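Local coordinates for protein SYE1 (PDB 4AWT) that probably transfers hydride from a reduced nicotinamide cofactor to acceptors by way of bound flavin mononucleotide, as in the Old Yellow Enzyme family, at residues A270-W274 against D275-D279; Y186-N189 against Q190-S194; L237-N241 against G242-A246. The protein carries 1 engineered substitution. All blocks are in the same frame, centred on the assembly; numbering follows the deposited sequence. Where two conformers were deposited one is given.

Interaction 1: residues A270-W274 against D275-D279; sequences AEVDW and DDAPD. With BOG (octyl beta-D-glucopyranoside), chain D; FMN (flavin mononucleotide), chain B.
The indole of Trp274 lies between two bound molecules, at the tip of a type II' beta turn that runs from Asp273 to Asp276. Over one face lies the octyl chain of octyl glucoside, whose C3' sits 3.3 Å from Trp274 CZ2, displaced toward the rim. On the opposite face FMN C9 lies 4.2 Å above the plane, also toward the rim, while the methyl C8M approaches obliquely, 3.5 Å from Trp274 CH2. C5 of the sugar lies at the ring edge, in plane, and beside it NE1 makes an almost straight hydrogen bond to the ring oxygen O5 (2.8 Å, 166° at the hydrogen). Asp273 takes up the same sugar: in one of its two conformers, CG anti to the backbone N (chi1 -159°) turns the carboxylate to the glucoside, and OD2 accepts from O6 at 2.6 Å.

The turn itself is closed by Asp273 and Asp276, an antiparallel hydrogen-bonded pair. Asp276 N reaches Asp273 O at 2.9 Å, and Asp273 N returns the bond to Asp276 O at 3.0 Å. One step further from the tip, Val272 CG2 rests against Ala277 CB; a step beyond that, a water donates to both Glu271 O and Pro278 O, so the two arms stay bridged where direct bonds have ended.

The Glu271 carboxylate is fixed outside the turn by a hydrogen bond from Tyr302 and a salt bridge to Lys285 of helix 282-291. This tight turn thus follows strand 266-270 of the TIM barrel and brings Trp274 to the flavin before the chain enters helix 282-291.

Interaction 2: residues Y186-N189 against Q190-S194; sequences YLIN and QFIDS. With BOG (octyl beta-D-glucopyranoside), chain D.
Ile188 O is gripped by two backbone donors, Ile192 N at 3.0 Å in the carbonyl plane and Phe191 N at the same distance but well above that plane. The pair marks helix 187-192, a short helix in the loop after strand 177-181 of the TIM barrel, in which i-to-i+4 and i-to-i+3 bonding are mixed. At its start Gln190 N bonds to Tyr186 O at 2.9 Å; at its end Asp193 N reaches Asn189 O as the chain leaves helical geometry.

Leu187 and Phe191 lie side by side, pointing the same way, with CD1 of the leucine 4.0 Å from CE1 of the phenylalanine. One residue on, Ile188 CG2 meets Ile192 CD1, and Ile188 also packs on Phe213 and Leu214 of helix 212-225. Asn189 ND2 stands 2.9 Å from Asp193 OD2, amide and carboxylate planes 83° apart, while Gly185 N holds Asn189 OD1 and Tyr252 OH holds Asp193 OD1. The buried Gln190 amide is satisfied from outside: Ser120 OG and Arg106 N bond to OE1, and NE2 to the carbonyls of Gly185 and Val104.

Tyr186, just before the helix, reaches toward the flavin site. Its CG lies anti to the carbonyl carbon (chi1 -62°), directing the phenol toward octyl glucoside. There Tyr186 OH, already hydrogen-bonded to Tyr68 OH, stands 2.7 Å from sugar O4 in a second hydrogen bond.

Interaction 3: residues L237-N241 against G242-A246; sequences LTTLN and GTVDA. With BOG (octyl beta-D-glucopyranoside), chain D.
Thr239 and Val244 meet through their methyl groups, CG2 to CG2 at 3.8 Å, their side chains crossing at a slant. Thr239 OG1 sits between the backbone N and the carbonyl carbon (chi1 63°), a rotamer that carries CG2 to the side of Val244 and of Thr243 O. In Val244, CG1 is anti to the backbone N (chi1 180°), which gives the contact to its other branch. Thr239 CA adds a C-H···O contact to Thr243 O at 3.5 Å.

Asn241 turns its side chain away from Gly242. Its CG lies anti to the carbonyl carbon, and ND2 donates to O6 of octyl glucoside at 3.1 Å while also bonding to Asn184 O, so the amide is held by both protein and ligand. A water links Thr243 OG1, 2.9 Å away, to the backbone N of Asn241 by a weak bond on the latter side.

Gly242 N closes the bend by bonding to Thr239 O at 2.9 Å. Gly242 has a positive phi (105°), a backbone conformation that glycine, with no CB to meet Asn241 O, takes up readily. A type I beta turn with glycine as its fourth residue here shapes the loop after strand 230-234 of the TIM barrel, with its amide tip facing the ligand above the flavin.

From the N terminus, interaction 2 comes first, winding the short helix after strand 177-181. Interaction 3 then closes a turn between strand 230-234 and helix 248-261, and interaction 1 another between strand 266-270 and helix 282-291. The three follow in series, none enclosing or crossing another. Two direct joints tie them together: Ser194 pairs with the 242-246 segment through Asp245 and Ala246, and the Asp276 carboxylate takes the backbone N of Thr239. Interactions 1 and 2 do not touch, their nearest atoms being about 6 Å apart. All three loops of the barrel converge on one octyl glucoside over the flavin.

Interaction 1: residues A270-W274 against D275-D279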
loop_
_atom_site.group_PDB
_atom_site.type_symbol
_atom_site.label_atom_id
_atom_site.label_comp_id
_atom_site.label_asym_id
_atom_site.label_seq_id
_atom_site.Cartn_x
_atom_site.Cartn_y
_atom_site.Cartn_z
ATOM N N ALA A 270 1.474 1.560 -8.375
ATOM C CA ALA A 270 0.625 0.386 -8.492
ATOM C C ALA A 270 0.054 0.390 -9.911
ATOM O O ALA A 270 -0.884 1.125 -10.242
ATOM C CB ALA A 270 -0.478 0.428 -7.467
ATOM N N GLU A 271 0.715 -0.352 -10.791
ATOM C CA GLU A 271 0.464 -0.338 -12.213
ATOM C C GLU A 271 -0.718 -1.172 -12.656
ATOM O O GLU A 271 -1.285 -0.942 -13.735
ATOM C CB GLU A 271 1.785 -0.785 -12.915
ATOM C CG GLU A 271 1.811 -0.731 -14.399
ATOM C CD GLU A 271 3.180 -0.998 -14.969
ATOM O OE1 GLU A 271 4.145 -1.141 -14.163
ATOM O OE2 GLU A 271 3.291 -1.068 -16.200
ATOM N N VAL A 272 -1.072 -2.172 -11.861
ATOM C CA VAL A 272 -2.222 -3.050 -12.074
ATOM C C VAL A 272 -2.942 -3.173 -10.758
ATOM O O VAL A 272 -2.270 -3.267 -9.712
ATOM C CB VAL A 272 -1.778 -4.441 -12.555
ATOM C CG1 VAL A 272 -2.968 -5.393 -12.667
ATOM C CG2 VAL A 272 -1.011 -4.361 -13.864
ATOM N N ASP A 273 -4.271 -3.202 -10.785
ATOM C CA ASP A 273 -4.996 -3.584 -9.589
ATOM C C ASP A 273 -5.997 -4.651 -10.024
ATOM O O ASP A 273 -6.889 -4.443 -10.842
ATOM C CB ASP A 273 -5.675 -2.390 -8.940
ATOM C CG ASP A 273 -6.003 -2.577 -7.491
ATOM O OD1 ASP A 273 -5.208 -3.189 -6.763
ATOM O OD2 ASP A 273 -7.069 -2.039 -7.069
ATOM N N TRP A 274 -5.714 -5.865 -9.548
ATOM C CA TRP A 274 -6.457 -7.077 -9.921
ATOM C C TRP A 274 -6.351 -7.290 -11.432
ATOM O O TRP A 274 -5.258 -7.619 -11.920
ATOM C CB TRP A 274 -7.853 -7.072 -9.371
ATOM C CG TRP A 274 -7.825 -7.121 -7.883
ATOM C CD1 TRP A 274 -8.038 -6.093 -7.029
ATOM C CD2 TRP A 274 -7.529 -8.257 -7.090
ATOM N NE1 TRP A 274 -7.911 -6.525 -5.745
ATOM C CE2 TRP A 274 -7.603 -7.841 -5.749
ATOM C CE3 TRP A 274 -7.213 -9.583 -7.339
ATOM C CZ2 TRP A 274 -7.380 -8.700 -4.679
ATOM C CZ3 TRP A 274 -7.005 -10.427 -6.238
ATOM C CH2 TRP A 274 -7.095 -9.959 -4.950
ATOM N N ASP A 275 -7.478 -7.149 -12.149
ATOM C CA ASP A 275 -7.599 -7.306 -13.593
ATOM C C ASP A 275 -7.539 -5.961 -14.318
ATOM O O ASP A 275 -7.655 -5.930 -15.566
ATOM C CB ASP A 275 -8.922 -8.001 -13.973
ATOM C CG ASP A 275 -10.185 -7.443 -13.339
ATOM O OD1 ASP A 275 -10.139 -6.655 -12.343
ATOM O OD2 ASP A 275 -11.274 -7.864 -13.870
ATOM N N ASP A 276 -7.435 -4.856 -13.617
ATOM C CA ASP A 276 -7.389 -3.507 -14.187
ATOM C C ASP A 276 -5.937 -3.200 -14.522
ATOM O O ASP A 276 -5.154 -2.861 -13.622
ATOM C CB ASP A 276 -7.979 -2.504 -13.231
ATOM C CG ASP A 276 -8.033 -1.074 -13.704
ATOM O OD1 ASP A 276 -7.721 -0.792 -14.892
ATOM O OD2 ASP A 276 -8.379 -0.241 -12.851
ATOM N N ALA A 277 -5.579 -3.422 -15.770
ATOM C CA ALA A 277 -4.203 -3.371 -16.261
ATOM C C ALA A 277 -4.129 -2.412 -17.444
ATOM O O ALA A 277 -3.945 -2.809 -18.581
ATOM C CB ALA A 277 -3.696 -4.768 -16.611
ATOM N N PRO A 278 -4.313 -1.111 -17.189
ATOM C CA PRO A 278 -4.353 -0.142 -18.274
ATOM C C PRO A 278 -2.989 -0.001 -18.922
ATOM O O PRO A 278 -1.960 -0.130 -18.290
ATOM C CB PRO A 278 -4.799 1.156 -17.576
ATOM C CG PRO A 278 -4.301 0.998 -16.161
ATOM C CD PRO A 278 -4.443 -0.454 -15.865
ATOM N N ASP A 279 -2.978 0.417 -20.182
ATOM C CA ASP A 279 -1.748 0.728 -20.899
ATOM C C ASP A 279 -1.066 1.850 -20.156
ATOM O O ASP A 279 -1.669 2.898 -19.921
ATOM C CB ASP A 279 -2.119 1.166 -22.301
ATOM C CG ASP A 279 -0.905 1.665 -23.095
ATOM O OD1 ASP A 279 -0.003 0.793 -23.139
ATOM O OD2 ASP A 279 -0.819 2.775 -23.643
HETATM C C1 BOG D . -9.257 -5.909 -2.251
HETATM O O1 BOG D . -9.718 -7.142 -2.730
HETATM C C2 BOG D . -8.335 -6.061 -1.082
HETATM O O2 BOG D . -8.998 -6.604 0.039
HETATM C C3 BOG D . -7.738 -4.720 -0.624
HETATM O O3 BOG D . -6.715 -4.932 0.308
HETATM C C4 BOG D . -7.084 -4.060 -1.846
HETATM O O4 BOG D . -6.608 -2.811 -1.472
HETATM C C5 BOG D . -8.039 -3.961 -3.029
HETATM O O5 BOG D . -8.461 -5.281 -3.311
HETATM C C6 BOG D . -7.381 -3.354 -4.241
HETATM O O6 BOG D . -8.402 -3.243 -5.217
HETATM C "C1'" BOG D . -10.955 -7.089 -3.401
HETATM C "C2'" BOG D . -11.551 -8.446 -3.768
HETATM C "C3'" BOG D . -10.579 -9.390 -4.408
HETATM C "C4'" BOG D . -11.063 -10.615 -5.174
HETATM C "C5'" BOG D . -10.470 -11.852 -4.493
HETATM C "C6'" BOG D . -11.566 -12.662 -3.798
HETATM C "C7'" BOG D . -10.951 -13.885 -3.094
HETATM C "C8'" BOG D . -12.083 -14.893 -2.939
HETATM N N1 FMN B . -2.220 -2.943 -2.438
HETATM C C2 FMN B . -2.017 -2.060 -1.467
HETATM O O2 FMN B . -1.467 -0.947 -1.682
HETATM N N3 FMN B . -2.413 -2.348 -0.169
HETATM C C4 FMN B . -3.025 -3.539 0.186
HETATM O O4 FMN B . -3.255 -3.762 1.404
HETATM C C4A FMN B . -3.329 -4.405 -0.862
HETATM N N5 FMN B . -4.029 -5.586 -0.618
HETATM C C5A FMN B . -3.936 -6.611 -1.599
HETATM C C6 FMN B . -4.374 -7.878 -1.304
HETATM C C7 FMN B . -4.276 -8.938 -2.238
HETATM C C7M FMN B . -4.664 -10.328 -1.795
HETATM C C8 FMN B . -3.780 -8.660 -3.476
HETATM C C8M FMN B . -3.610 -9.740 -4.525
HETATM C C9 FMN B . -3.340 -7.359 -3.795
HETATM C C9A FMN B . -3.402 -6.324 -2.860
HETATM N N10 FMN B . -2.907 -5.037 -3.153
HETATM C C10 FMN B . -2.812 -4.104 -2.138
HETATM C "C1'" FMN B . -2.297 -4.782 -4.461
HETATM C "C2'" FMN B . -0.883 -5.375 -4.605
HETATM O "O2'" FMN B . 0.040 -4.676 -3.787
HETATM C "C3'" FMN B . -0.355 -5.283 -6.023
HETATM O "O3'" FMN B . -0.140 -3.939 -6.425
HETATM C "C4'" FMN B . -1.218 -5.989 -7.084
HETATM O "O4'" FMN B . -1.643 -7.271 -6.650
HETATM C "C5'" FMN B . -0.544 -6.037 -8.442
HETATM O "O5'" FMN B . 0.673 -6.800 -8.398
HETATM P P FMN B . 0.670 -8.335 -8.900
HETATM O O1P FMN B . -0.165 -9.107 -7.909
HETATM O O2P FMN B . 0.070 -8.356 -10.288
HETATM O O3P FMN B . 2.131 -8.707 -8.859
HETATM O O HOH W 1 -1.180 -1.947 -16.400
#

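Interaction 2: residues Y186-N189 against Q190-S194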
loop_
_atom_site.group_PDB
_atom_site.type_symbol
_atom_site.label_atom_id
_atom_site.label_comp_id
_atom_site.label_asym_id
_atom_site.label_seq_id
_atom_site.Cartn_x
_atom_site.Cartn_y
_atom_site.Cartn_z
ATOM N N TYR A 186 -8.308 4.904 -2.578
ATOM C CA TYR A 186 -8.510 5.163 -1.149
ATOM C C TYR A 186 -8.501 6.656 -0.867
ATOM O O TYR A 186 -8.632 7.471 -1.756
ATOM C CB TYR A 186 -7.574 4.261 -0.338
ATOM C CG TYR A 186 -7.901 2.804 -0.591
ATOM C CD1 TYR A 186 -9.137 2.273 -0.242
ATOM C CD2 TYR A 186 -6.970 1.960 -1.177
ATOM C CE1 TYR A 186 -9.450 0.954 -0.463
ATOM C CE2 TYR A 186 -7.267 0.638 -1.398
ATOM C CZ TYR A 186 -8.496 0.113 -1.060
ATOM O OH TYR A 186 -8.746 -1.197 -1.316
ATOM N N LEU A 187 -8.470 7.055 0.429
ATOM C CA LEU A 187 -8.843 8.418 0.781
ATOM C C LEU A 187 -8.049 9.465 0.047
ATOM O O LEU A 187 -8.617 10.401 -0.533
ATOM C CB LEU A 187 -8.693 8.652 2.292
ATOM C CG LEU A 187 -9.124 10.053 2.718
ATOM C CD1 LEU A 187 -10.588 10.338 2.478
ATOM C CD2 LEU A 187 -8.761 10.263 4.188
ATOM N N ILE A 188 -6.722 9.384 0.101
ATOM C CA ILE A 188 -5.938 10.437 -0.543
ATOM C C ILE A 188 -6.214 10.465 -2.041
ATOM O O ILE A 188 -6.303 11.533 -2.662
ATOM C CB ILE A 188 -4.455 10.334 -0.185
ATOM C CG1 ILE A 188 -4.288 10.463 1.352
ATOM C CG2 ILE A 188 -3.639 11.383 -0.920
ATOM C CD1 ILE A 188 -2.931 10.210 1.820
ATOM N N ASN A 189 -6.351 9.276 -2.639
ATOM C CA ASN A 189 -6.663 9.183 -4.050
ATOM C C ASN A 189 -8.008 9.804 -4.385
ATOM O O ASN A 189 -8.182 10.310 -5.513
ATOM C CB ASN A 189 -6.525 7.712 -4.433
ATOM C CG ASN A 189 -6.414 7.347 -5.888
ATOM O OD1 ASN A 189 -6.105 6.177 -6.165
ATOM N ND2 ASN A 189 -6.584 8.281 -6.797
ATOM N N GLN A 190 -8.960 9.789 -3.452
ATOM C CA GLN A 190 -10.252 10.432 -3.623
ATOM C C GLN A 190 -10.142 11.972 -3.664
ATOM O O GLN A 190 -11.068 12.597 -4.162
ATOM C CB GLN A 190 -11.203 10.014 -2.499
ATOM C CG GLN A 190 -11.597 8.541 -2.574
ATOM C CD GLN A 190 -11.965 7.918 -1.266
ATOM O OE1 GLN A 190 -12.600 8.552 -0.386
ATOM N NE2 GLN A 190 -11.594 6.680 -1.056
ATOM N N PHE A 191 -9.060 12.527 -3.161
ATOM C CA PHE A 191 -8.744 13.937 -3.352
ATOM C C PHE A 191 -7.981 14.197 -4.650
ATOM O O PHE A 191 -8.228 15.183 -5.328
ATOM C CB PHE A 191 -7.930 14.519 -2.190
ATOM C CG PHE A 191 -8.719 14.784 -0.931
ATOM C CD1 PHE A 191 -9.075 13.753 -0.064
ATOM C CD2 PHE A 191 -9.143 16.068 -0.624
ATOM C CE1 PHE A 191 -9.775 14.008 1.089
ATOM C CE2 PHE A 191 -9.858 16.324 0.517
ATOM C CZ PHE A 191 -10.164 15.299 1.373
ATOM N N ILE A 192 -7.020 13.332 -4.979
ATOM C CA ILE A 192 -6.153 13.575 -6.140
ATOM C C ILE A 192 -6.930 13.578 -7.433
ATOM O O ILE A 192 -6.709 14.422 -8.308
ATOM C CB ILE A 192 -5.025 12.527 -6.204
ATOM C CG1 ILE A 192 -4.089 12.624 -5.019
ATOM C CG2 ILE A 192 -4.256 12.654 -7.527
ATOM C CD1 ILE A 192 -3.089 11.480 -4.894
ATOM N N ASP A 193 -7.777 12.574 -7.629
ATOM C CA ASP A 193 -8.387 12.315 -8.930
ATOM C C ASP A 193 -9.613 13.200 -9.134
ATOM O O ASP A 193 -10.542 13.235 -8.337
ATOM C CB ASP A 193 -8.734 10.860 -9.073
ATOM C CG ASP A 193 -7.555 9.910 -9.307
ATOM O OD1 ASP A 193 -6.427 10.424 -9.402
ATOM O OD2 ASP A 193 -7.826 8.697 -9.390
ATOM N N SER A 194 -9.609 13.913 -10.269
ATOM C CA SER A 194 -10.589 14.970 -10.485
ATOM C C SER A 194 -12.005 14.485 -10.404
ATOM O O SER A 194 -12.878 15.219 -9.923
ATOM C CB SER A 194 -10.327 15.636 -11.819
ATOM O OG SER A 194 -10.499 14.775 -12.900
HETATM C C1 BOG D . -9.257 -5.909 -2.251
HETATM O O1 BOG D . -9.718 -7.142 -2.730
HETATM C C2 BOG D . -8.335 -6.061 -1.082
HETATM O O2 BOG D . -8.998 -6.604 0.039
HETATM C C3 BOG D . -7.738 -4.720 -0.624
HETATM O O3 BOG D . -6.715 -4.932 0.308
HETATM C C4 BOG D . -7.084 -4.060 -1.846
HETATM O O4 BOG D . -6.608 -2.811 -1.472
HETATM C C5 BOG D . -8.039 -3.961 -3.029
HETATM O O5 BOG D . -8.461 -5.281 -3.311
HETATM C C6 BOG D . -7.381 -3.354 -4.241
HETATM O O6 BOG D . -8.402 -3.243 -5.217
HETATM C "C1'" BOG D . -10.955 -7.089 -3.401
HETATM C "C2'" BOG D . -11.551 -8.446 -3.768
HETATM C "C3'" BOG D . -10.579 -9.390 -4.408
HETATM C "C4'" BOG D . -11.063 -10.615 -5.174
HETATM C "C5'" BOG D . -10.470 -11.852 -4.493
HETATM C "C6'" BOG D . -11.566 -12.662 -3.798
HETATM C "C7'" BOG D . -10.951 -13.885 -3.094
HETATM C "C8'" BOG D . -12.083 -14.893 -2.939
#

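Interaction 3: residues L237-N241 against G242-A246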
loop_
_atom_site.group_PDB
_atom_site.type_symbol
_atom_site.label_atom_id
_atom_site.label_comp_id
_atom_site.label_asym_id
_atom_site.label_seq_id
_atom_site.Cartn_x
_atom_site.Cartn_y
_atom_site.Cartn_z
ATOM N N LEU A 237 -3.267 5.360 -13.244
ATOM C CA LEU A 237 -4.099 5.002 -14.356
ATOM C C LEU A 237 -5.147 3.940 -14.033
ATOM O O LEU A 237 -6.142 3.813 -14.784
ATOM C CB LEU A 237 -3.280 4.510 -15.545
ATOM C CG LEU A 237 -2.339 5.548 -16.128
ATOM C CD1 LEU A 237 -1.561 4.902 -17.268
ATOM C CD2 LEU A 237 -3.057 6.772 -16.638
ATOM N N THR A 238 -4.997 3.160 -12.994
ATOM C CA THR A 238 -6.050 2.229 -12.602
ATOM C C THR A 238 -7.210 3.019 -11.983
ATOM O O THR A 238 -7.043 4.108 -11.472
ATOM C CB THR A 238 -5.533 1.151 -11.654
ATOM O OG1 THR A 238 -4.975 1.826 -10.515
ATOM C CG2 THR A 238 -4.502 0.253 -12.305
ATOM N N THR A 239 -8.385 2.432 -12.116
ATOM C CA THR A 239 -9.651 3.071 -11.738
ATOM C C THR A 239 -10.601 2.104 -11.071
ATOM O O THR A 239 -11.775 2.441 -10.801
ATOM C CB THR A 239 -10.326 3.694 -12.979
ATOM O OG1 THR A 239 -10.638 2.614 -13.891
ATOM C CG2 THR A 239 -9.473 4.750 -13.632
ATOM N N LEU A 240 -10.151 0.885 -10.763
ATOM C CA LEU A 240 -11.035 -0.158 -10.316
ATOM C C LEU A 240 -11.875 0.221 -9.116
ATOM O O LEU A 240 -13.052 -0.145 -9.029
ATOM C CB LEU A 240 -10.165 -1.408 -9.969
ATOM C CG LEU A 240 -10.945 -2.638 -9.599
ATOM C CD1 LEU A 240 -11.746 -3.159 -10.771
ATOM C CD2 LEU A 240 -9.955 -3.669 -9.078
ATOM N N ASN A 241 -11.282 0.881 -8.122
ATOM C CA ASN A 241 -11.999 1.244 -6.914
ATOM C C ASN A 241 -12.703 2.583 -6.983
ATOM O O ASN A 241 -13.195 3.081 -5.977
ATOM C CB ASN A 241 -11.082 1.140 -5.696
ATOM C CG ASN A 241 -10.759 -0.277 -5.404
ATOM O OD1 ASN A 241 -11.506 -1.194 -5.784
ATOM N ND2 ASN A 241 -9.640 -0.459 -4.728
ATOM N N GLY A 242 -12.842 3.134 -8.178
ATOM C CA GLY A 242 -13.760 4.204 -8.417
ATOM C C GLY A 242 -13.208 5.582 -8.579
ATOM O O GLY A 242 -14.022 6.507 -8.740
ATOM N N THR A 243 -11.900 5.771 -8.571
ATOM C CA THR A 243 -11.292 7.057 -8.766
ATOM C C THR A 243 -10.727 7.157 -10.181
ATOM O O THR A 243 -9.872 6.335 -10.571
ATOM C CB THR A 243 -10.191 7.340 -7.734
ATOM O OG1 THR A 243 -9.204 6.324 -7.700
ATOM C CG2 THR A 243 -10.759 7.466 -6.340
ATOM N N VAL A 244 -11.191 8.199 -10.886
ATOM C CA VAL A 244 -10.767 8.518 -12.240
ATOM C C VAL A 244 -10.267 9.943 -12.272
ATOM O O VAL A 244 -10.983 10.823 -11.742
ATOM C CB VAL A 244 -11.977 8.378 -13.221
ATOM C CG1 VAL A 244 -11.558 8.713 -14.644
ATOM C CG2 VAL A 244 -12.546 6.966 -13.149
ATOM N N ASP A 245 -9.121 10.199 -12.878
ATOM C CA ASP A 245 -8.640 11.543 -13.087
ATOM C C ASP A 245 -8.757 11.893 -14.576
ATOM O O ASP A 245 -8.516 11.052 -15.434
ATOM C CB ASP A 245 -7.204 11.707 -12.671
ATOM C CG ASP A 245 -6.728 13.110 -12.751
ATOM O OD1 ASP A 245 -7.406 13.997 -12.124
ATOM O OD2 ASP A 245 -5.747 13.381 -13.434
ATOM N N ALA A 246 -9.110 13.081 -14.902
ATOM C CA ALA A 246 -9.326 13.527 -16.286
ATOM C C ALA A 246 -8.020 13.694 -17.045
ATOM O O ALA A 246 -7.996 13.488 -18.273
ATOM C CB ALA A 246 -10.101 14.819 -16.348
HETATM C C1 BOG D . -9.257 -5.909 -2.251
HETATM O O1 BOG D . -9.718 -7.142 -2.730
HETATM C C2 BOG D . -8.335 -6.061 -1.082
HETATM O O2 BOG D . -8.998 -6.604 0.039
HETATM C C3 BOG D . -7.738 -4.720 -0.624
HETATM O O3 BOG D . -6.715 -4.932 0.308
HETATM C C4 BOG D . -7.084 -4.060 -1.846
HETATM O O4 BOG D . -6.608 -2.811 -1.472
HETATM C C5 BOG D . -8.039 -3.961 -3.029
HETATM O O5 BOG D . -8.461 -5.281 -3.311
HETATM C C6 BOG D . -7.381 -3.354 -4.241
HETATM O O6 BOG D . -8.402 -3.243 -5.217
HETATM C "C1'" BOG D . -10.955 -7.089 -3.401
HETATM C "C2'" BOG D . -11.551 -8.446 -3.768
HETATM C "C3'" BOG D . -10.579 -9.390 -4.408
HETATM C "C4'" BOG D . -11.063 -10.615 -5.174
HETATM C "C5'" BOG D . -10.470 -11.852 -4.493
HETATM C "C6'" BOG D . -11.566 -12.662 -3.798
HETATM C "C7'" BOG D . -10.951 -13.885 -3.094
HETATM C "C8'" BOG D . -12.083 -14.893 -2.939
HETATM O O HOH W 2 -9.559 3.507 -8.027
#